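Local structure of ricin B-like lectin (Macrolepiota procera, 4J2S) at residues Val20-Gly25 / Gly39-Trp44; Gly73-Ala78 / Gly119-Leu124. The protein probably acts as a carbohydrate-binding lectin of the ricin B-like family, and holds a beta-D-galactose in one site of its beta-trefoil. All coordinates share one frame; numbering follows the deposited sequence.

In the fold
Both contacts lie in one beta-trefoil chain, with centres about 13 Å apart. Contact 1 is the more buried and forms most of the galactose site, which His37 completes. Contact 2 is partly buried, and the side chain of Pro121 stays about 11 Å from the galactose. The two share a sheet, since strands 20-23 and 120-126 both belong to the four-stranded sheet that includes strand 31-34. They also touch directly, Leu23 CD1 lying 3.7 Å from Ala78 CB. Their chemistry differs. Contact 1 adds side-chain amides, a carboxylate and an indole N-H to one backbone bond. Contact 2 relies on backbone bonds, with leucines and a valine inside and an arginine over a proline outside.

Contact 1: residues Val20-Gly25 / Gly39-Trp44; sequences VIDLSG and GKNQQW. With GAL (beta-D-galactopyranose), chain B; MAG (methyl 2-acetamido-2-deoxy-beta-D-glucopyranoside), chain C.
The galactose site is built where strand 20-23 meets the turn at Gly39-Trp44. Asp22 is central. Its CG stands anti to the backbone N (chi1 176°), which carries the carboxylate to the sugar. GAL O4 donates to Asp22 OD1 at 2.6 Å and GAL O3 to Asp22 OD2 at 2.6 Å, so the carboxylate grips two neighbouring hydroxyls. Gln42 NE2 also donates to Asp22 OD2, at 2.8 Å in a bent bond on the anti side, with the amide plane nearly perpendicular to the carboxylate. Gln42 is itself held by bonds from Gly39 N and His37 N to its OE1 and from its NE2 to Pro35 O. It thus positions Asp22 from the second shell.

Asn41 ND2 splits its hydrogens between Leu23 O and GAL O3, each 3.0 Å away. It comes from above the Leu23 carbonyl plane, and the two bonds together hold the amide's rotation. The return bond, Leu23 N to Asn41 O, is 2.8 Å and nearly straight. Gly25 N donates to GAL O4 at 2.8 Å, and His37 NE2 also bonds the sugar. Deeper, Trp44 NE1 points its N-H at Ile21 O, which sits in the indole plane at the ring edge. The nearly straight bond comes from above that carbonyl plane. A water donates to the same oxygen and to Gln42 O. Ile21 CG2 and Leu23 CB pack against the indole. Gln42 and Trp44 belong to the Q-x-W motif: its glutamine backs the sugar-binding aspartate and its tryptophan ties the turn to strand 20-23, as in ricin-type beta-trefoil galactose sites.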
loop_
_atom_site.group_PDB
_atom_site.type_symbol
_atom_site.label_atom_id
_atom_site.label_comp_id
_atom_site.label_asym_id
_atom_site.label_seq_id
_atom_site.Cartn_x
_atom_site.Cartn_y
_atom_site.Cartn_z
ATOM N N VAL A 20 -5.415 7.777 -0.510
ATOM C CA VAL A 20 -5.091 6.479 -1.108
ATOM C C VAL A 20 -3.614 6.355 -1.426
ATOM O O VAL A 20 -2.871 7.349 -1.568
ATOM C CB VAL A 20 -5.913 6.179 -2.380
ATOM C CG1 VAL A 20 -7.389 6.357 -2.095
ATOM C CG2 VAL A 20 -5.521 7.119 -3.486
ATOM N N ILE A 21 -3.207 5.107 -1.627
ATOM C CA ILE A 21 -1.837 4.808 -2.019
ATOM C C ILE A 21 -1.694 5.216 -3.491
ATOM O O ILE A 21 -2.369 4.684 -4.383
ATOM C CB ILE A 21 -1.516 3.329 -1.807
ATOM C CG1 ILE A 21 -1.709 2.933 -0.329
ATOM C CG2 ILE A 21 -0.132 3.000 -2.336
ATOM C CD1 ILE A 21 -1.192 1.554 -0.028
ATOM N N ASP A 22 -0.698 6.060 -3.748
ATOM C CA ASP A 22 -0.594 6.817 -4.997
ATOM C C ASP A 22 0.865 6.793 -5.415
ATOM O O ASP A 22 1.774 7.019 -4.601
ATOM C CB ASP A 22 -1.106 8.212 -4.718
ATOM C CG ASP A 22 -0.990 9.174 -5.887
ATOM O OD1 ASP A 22 0.129 9.370 -6.367
ATOM O OD2 ASP A 22 -1.986 9.875 -6.195
ATOM N N LEU A 23 1.089 6.355 -6.640
ATOM C CA LEU A 23 2.378 6.465 -7.276
ATOM C C LEU A 23 2.588 7.869 -7.777
ATOM O O LEU A 23 1.949 8.324 -8.734
ATOM C CB LEU A 23 2.511 5.455 -8.407
ATOM C CG LEU A 23 3.811 5.504 -9.202
ATOM C CD1 LEU A 23 4.959 5.266 -8.295
ATOM C CD2 LEU A 23 3.763 4.448 -10.303
ATOM N N SER A 24 3.456 8.592 -7.087
ATOM C CA SER A 24 3.615 10.020 -7.307
ATOM C C SER A 24 3.810 10.384 -8.760
ATOM O O SER A 24 4.753 9.914 -9.404
ATOM C CB SER A 24 4.839 10.520 -6.550
ATOM O OG SER A 24 4.974 11.928 -6.784
ATOM N N GLY A 25 3.012 11.350 -9.212
ATOM C CA GLY A 25 3.178 11.893 -10.547
ATOM C C GLY A 25 4.411 12.767 -10.641
ATOM O O GLY A 25 4.820 13.111 -11.737
ATOM N N GLY A 39 -7.207 8.224 -10.603
ATOM C CA GLY A 39 -5.998 8.097 -11.420
ATOM C C GLY A 39 -5.571 6.648 -11.535
ATOM O O GLY A 39 -5.666 5.902 -10.549
ATOM N N LYS A 40 -4.979 6.241 -12.661
ATOM C CA LYS A 40 -4.420 4.901 -12.771
ATOM C C LYS A 40 -3.159 4.710 -11.968
ATOM O O LYS A 40 -2.822 3.574 -11.599
ATOM C CB LYS A 40 -4.179 4.479 -14.226
ATOM C CG LYS A 40 -5.449 3.901 -14.833
ATOM C CD LYS A 40 -6.538 4.911 -15.059
ATOM C CE LYS A 40 -7.670 4.261 -15.842
ATOM N NZ LYS A 40 -8.836 5.162 -15.965
ATOM N N ASN A 41 -2.528 5.819 -11.579
ATOM C CA ASN A 41 -1.436 5.782 -10.620
ATOM C C ASN A 41 -1.909 5.635 -9.169
ATOM O O ASN A 41 -1.085 5.568 -8.247
ATOM C CB ASN A 41 -0.601 7.047 -10.751
ATOM C CG ASN A 41 -1.372 8.273 -10.344
ATOM O OD1 ASN A 41 -2.462 8.513 -10.846
ATOM N ND2 ASN A 41 -0.799 9.098 -9.493
ATOM N N GLN A 42 -3.229 5.508 -8.976
ATOM C CA GLN A 42 -3.862 5.234 -7.682
ATOM C C GLN A 42 -4.591 3.884 -7.709
ATOM O O GLN A 42 -5.427 3.600 -6.847
ATOM C CB GLN A 42 -4.915 6.318 -7.415
ATOM C CG GLN A 42 -4.310 7.701 -7.554
ATOM C CD GLN A 42 -5.232 8.799 -7.139
ATOM O OE1 GLN A 42 -6.344 8.904 -7.676
ATOM N NE2 GLN A 42 -4.804 9.638 -6.218
ATOM N N GLN A 43 -4.238 3.052 -8.696
ATOM C CA GLN A 43 -4.873 1.748 -8.904
ATOM C C GLN A 43 -3.792 0.690 -9.019
ATOM O O GLN A 43 -2.759 0.926 -9.608
ATOM C CB GLN A 43 -5.744 1.760 -10.166
ATOM C CG GLN A 43 -6.864 2.773 -10.036
ATOM C CD GLN A 43 -7.731 2.892 -11.258
ATOM O OE1 GLN A 43 -8.261 3.966 -11.542
ATOM N NE2 GLN A 43 -8.003 1.791 -11.875
ATOM N N TRP A 44 -4.007 -0.445 -8.371
ATOM C CA TRP A 44 -3.032 -1.477 -8.164
ATOM C C TRP A 44 -3.630 -2.846 -8.517
ATOM O O TRP A 44 -4.658 -3.245 -7.943
ATOM C CB TRP A 44 -2.592 -1.461 -6.684
ATOM C CG TRP A 44 -2.007 -0.146 -6.310
ATOM C CD1 TRP A 44 -2.660 0.920 -5.764
ATOM C CD2 TRP A 44 -0.658 0.304 -6.572
ATOM N NE1 TRP A 44 -1.802 1.999 -5.678
ATOM C CE2 TRP A 44 -0.564 1.639 -6.140
ATOM C CE3 TRP A 44 0.463 -0.298 -7.151
ATOM C CZ2 TRP A 44 0.598 2.390 -6.301
ATOM C CZ3 TRP A 44 1.626 0.427 -7.266
ATOM C CH2 TRP A 44 1.692 1.760 -6.809
HETATM C C1 GAL B . 0.034 14.187 -9.704
HETATM C C2 GAL B . -0.868 12.957 -9.662
HETATM C C3 GAL B . -1.371 12.709 -8.260
HETATM C C4 GAL B . -0.180 12.635 -7.327
HETATM C C5 GAL B . 0.617 13.923 -7.435
HETATM C C6 GAL B . 1.856 13.974 -6.551
HETATM O O2 GAL B . -1.965 13.171 -10.541
HETATM O O3 GAL B . -2.165 11.512 -8.233
HETATM O O4 GAL B . 0.662 11.554 -7.684
HETATM O O5 GAL B . 1.072 14.111 -8.764
HETATM O O6 GAL B . 2.548 15.222 -6.669
HETATM C C1 MAG C . 2.693 16.977 -13.182
HETATM C C2 MAG C . 2.842 17.131 -11.699
HETATM C C3 MAG C . 2.456 15.824 -11.077
HETATM C C4 MAG C . 0.978 15.619 -11.377
HETATM C C5 MAG C . 0.653 15.766 -12.858
HETATM C C6 MAG C . -0.837 15.969 -13.075
HETATM C C7 MAG C . 5.269 17.146 -11.589
HETATM C C8 MAG C . 6.428 17.780 -10.962
HETATM N N2 MAG C . 4.152 17.577 -11.229
HETATM O O1 MAG C . 3.290 18.071 -13.898
HETATM O O3 MAG C . 2.680 15.913 -9.681
HETATM O O4 MAG C . 0.574 14.316 -10.995
HETATM O O5 MAG C . 1.302 16.906 -13.455
HETATM O O6 MAG C . -1.273 17.097 -12.343
HETATM O O7 MAG C . 5.389 16.264 -12.405
HETATM C CM MAG C . 3.150 17.966 -15.311
HETATM O O HOH W 1 -4.788 3.233 -4.250
#

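Contact 2: residues Gly73-Ala78 / Gly119-Leu124; sequences GTRLVA and GTPVQL
Arg75 lays its guanidinium over the ring of Pro121, with Pro121 CG 3.6 Å above the centre of the plane. The arginine chain bends at chi2 (-69°), which brings the group back alongside the proline. At the guanidinium edge, a water lies in its plane, at an unusually short 2.5 Å from Arg75 NE. That water donates to Gly73 O and Gln123 OE1, linking all three residues. Gln123 NE2 is bonded to Asp109, which holds the amide.

Next to this water the backbones pair around the single bridge of Arg75 with Gln123. Leu124 N donates to Thr74 O at 2.8 Å, and Leu76 N to Val122 O at 3.1 Å. Gly73 N adds a bond to Leu124 O at 2.8 Å.

On the inner side, Leu76 CD2 meets Val122 CG1 and Leu76 CD1 meets Leu124 CD2, both at 4.0 Å. Leu124 CD1 lies against Thr74 CB at 3.8 Å. Leu108, Leu64 and Ile66 continue this apolar layer. Thr74 OG1 bonds to Thr69 O and Ala71 O, tying Thr74 to the loop before it. Segments 76-78 and 120-124 run at 104° to each other. The lead into strand 76-79, hairpin partner of strand 63-66, is bridged once to strand 120-126, joining separate sheets of the beta-trefoil.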
loop_
_atom_site.group_PDB
_atom_site.type_symbol
_atom_site.label_atom_id
_atom_site.label_comp_id
_atom_site.label_asym_id
_atom_site.label_seq_id
_atom_site.Cartn_x
_atom_site.Cartn_y
_atom_site.Cartn_z
ATOM N N GLY A 73 10.449 3.314 9.087
ATOM C CA GLY A 73 10.736 4.439 8.218
ATOM C C GLY A 73 11.121 4.105 6.784
ATOM O O GLY A 73 11.228 5.007 5.956
ATOM N N THR A 74 11.366 2.839 6.468
ATOM C CA THR A 74 11.631 2.457 5.094
ATOM C C THR A 74 10.559 2.990 4.166
ATOM O O THR A 74 9.397 2.788 4.412
ATOM C CB THR A 74 11.704 0.931 4.932
ATOM O OG1 THR A 74 12.780 0.432 5.740
ATOM C CG2 THR A 74 11.964 0.522 3.482
ATOM N N ARG A 75 10.961 3.748 3.153
ATOM C CA ARG A 75 10.033 4.267 2.161
ATOM C C ARG A 75 9.563 3.187 1.192
ATOM O O ARG A 75 10.312 2.370 0.663
ATOM C CB ARG A 75 10.687 5.402 1.361
ATOM C CG ARG A 75 10.966 6.627 2.194
ATOM C CD ARG A 75 9.652 7.300 2.587
ATOM N NE ARG A 75 9.823 8.341 3.600
ATOM C CZ ARG A 75 10.121 9.607 3.349
ATOM N NH1 ARG A 75 10.349 10.037 2.112
ATOM N NH2 ARG A 75 10.203 10.440 4.365
ATOM N N LEU A 76 8.293 3.267 0.850
ATOM C CA LEU A 76 7.790 2.529 -0.289
ATOM C C LEU A 76 8.064 3.276 -1.572
ATOM O O LEU A 76 7.975 4.501 -1.648
ATOM C CB LEU A 76 6.286 2.278 -0.148
ATOM C CG LEU A 76 5.882 1.024 0.618
ATOM C CD1 LEU A 76 6.201 1.175 2.075
ATOM C CD2 LEU A 76 4.435 0.685 0.318
ATOM N N VAL A 77 8.452 2.487 -2.567
ATOM C CA VAL A 77 8.735 2.986 -3.893
ATOM C C VAL A 77 8.313 1.991 -4.942
ATOM O O VAL A 77 8.145 0.807 -4.663
ATOM C CB VAL A 77 10.240 3.257 -4.112
ATOM C CG1 VAL A 77 10.733 4.402 -3.251
ATOM C CG2 VAL A 77 11.051 2.000 -3.840
ATOM N N ALA A 78 8.126 2.511 -6.153
ATOM C CA ALA A 78 7.878 1.680 -7.305
ATOM C C ALA A 78 9.163 0.950 -7.641
ATOM O O ALA A 78 10.224 1.555 -7.658
ATOM C CB ALA A 78 7.458 2.517 -8.489
ATOM N N GLY A 119 0.782 13.942 -0.667
ATOM C CA GLY A 119 2.227 13.746 -0.774
ATOM C C GLY A 119 2.900 13.173 0.465
ATOM O O GLY A 119 4.081 12.850 0.444
ATOM N N THR A 120 2.119 12.876 1.488
ATOM C CA THR A 120 2.658 12.230 2.704
ATOM C C THR A 120 3.216 10.863 2.342
ATOM O O THR A 120 2.506 10.056 1.744
ATOM C CB THR A 120 1.556 12.087 3.745
ATOM O OG1 THR A 120 1.139 13.374 4.177
ATOM C CG2 THR A 120 1.997 11.267 4.932
ATOM N N PRO A 121 4.479 10.574 2.646
ATOM C CA PRO A 121 5.045 9.295 2.240
ATOM C C PRO A 121 4.355 8.094 2.913
ATOM O O PRO A 121 3.986 8.157 4.099
ATOM C CB PRO A 121 6.515 9.399 2.668
ATOM C CG PRO A 121 6.794 10.843 2.749
ATOM C CD PRO A 121 5.498 11.507 3.142
ATOM N N VAL A 122 4.214 7.010 2.166
ATOM C CA VAL A 122 3.923 5.721 2.749
ATOM C C VAL A 122 5.227 5.013 3.059
ATOM O O VAL A 122 6.119 4.979 2.231
ATOM C CB VAL A 122 3.067 4.854 1.802
ATOM C CG1 VAL A 122 2.694 3.548 2.442
ATOM C CG2 VAL A 122 1.826 5.615 1.376
ATOM N N GLN A 123 5.318 4.462 4.282
ATOM C CA GLN A 123 6.529 3.876 4.809
ATOM C C GLN A 123 6.226 2.532 5.437
ATOM O O GLN A 123 5.063 2.134 5.561
ATOM C CB GLN A 123 7.167 4.814 5.832
ATOM C CG GLN A 123 6.346 4.887 7.104
ATOM C CD GLN A 123 6.836 5.884 8.138
ATOM O OE1 GLN A 123 7.929 6.452 8.018
ATOM N NE2 GLN A 123 5.998 6.150 9.097
ATOM N N LEU A 124 7.253 1.770 5.802
ATOM C CA LEU A 124 7.079 0.678 6.762
ATOM C C LEU A 124 7.212 1.152 8.196
ATOM O O LEU A 124 7.942 2.097 8.499
ATOM C CB LEU A 124 8.145 -0.394 6.539
ATOM C CG LEU A 124 8.146 -1.035 5.160
ATOM C CD1 LEU A 124 9.328 -2.025 5.110
ATOM C CD2 LEU A 124 6.818 -1.690 4.861
HETATM O O HOH W 2 9.654 7.268 5.891
#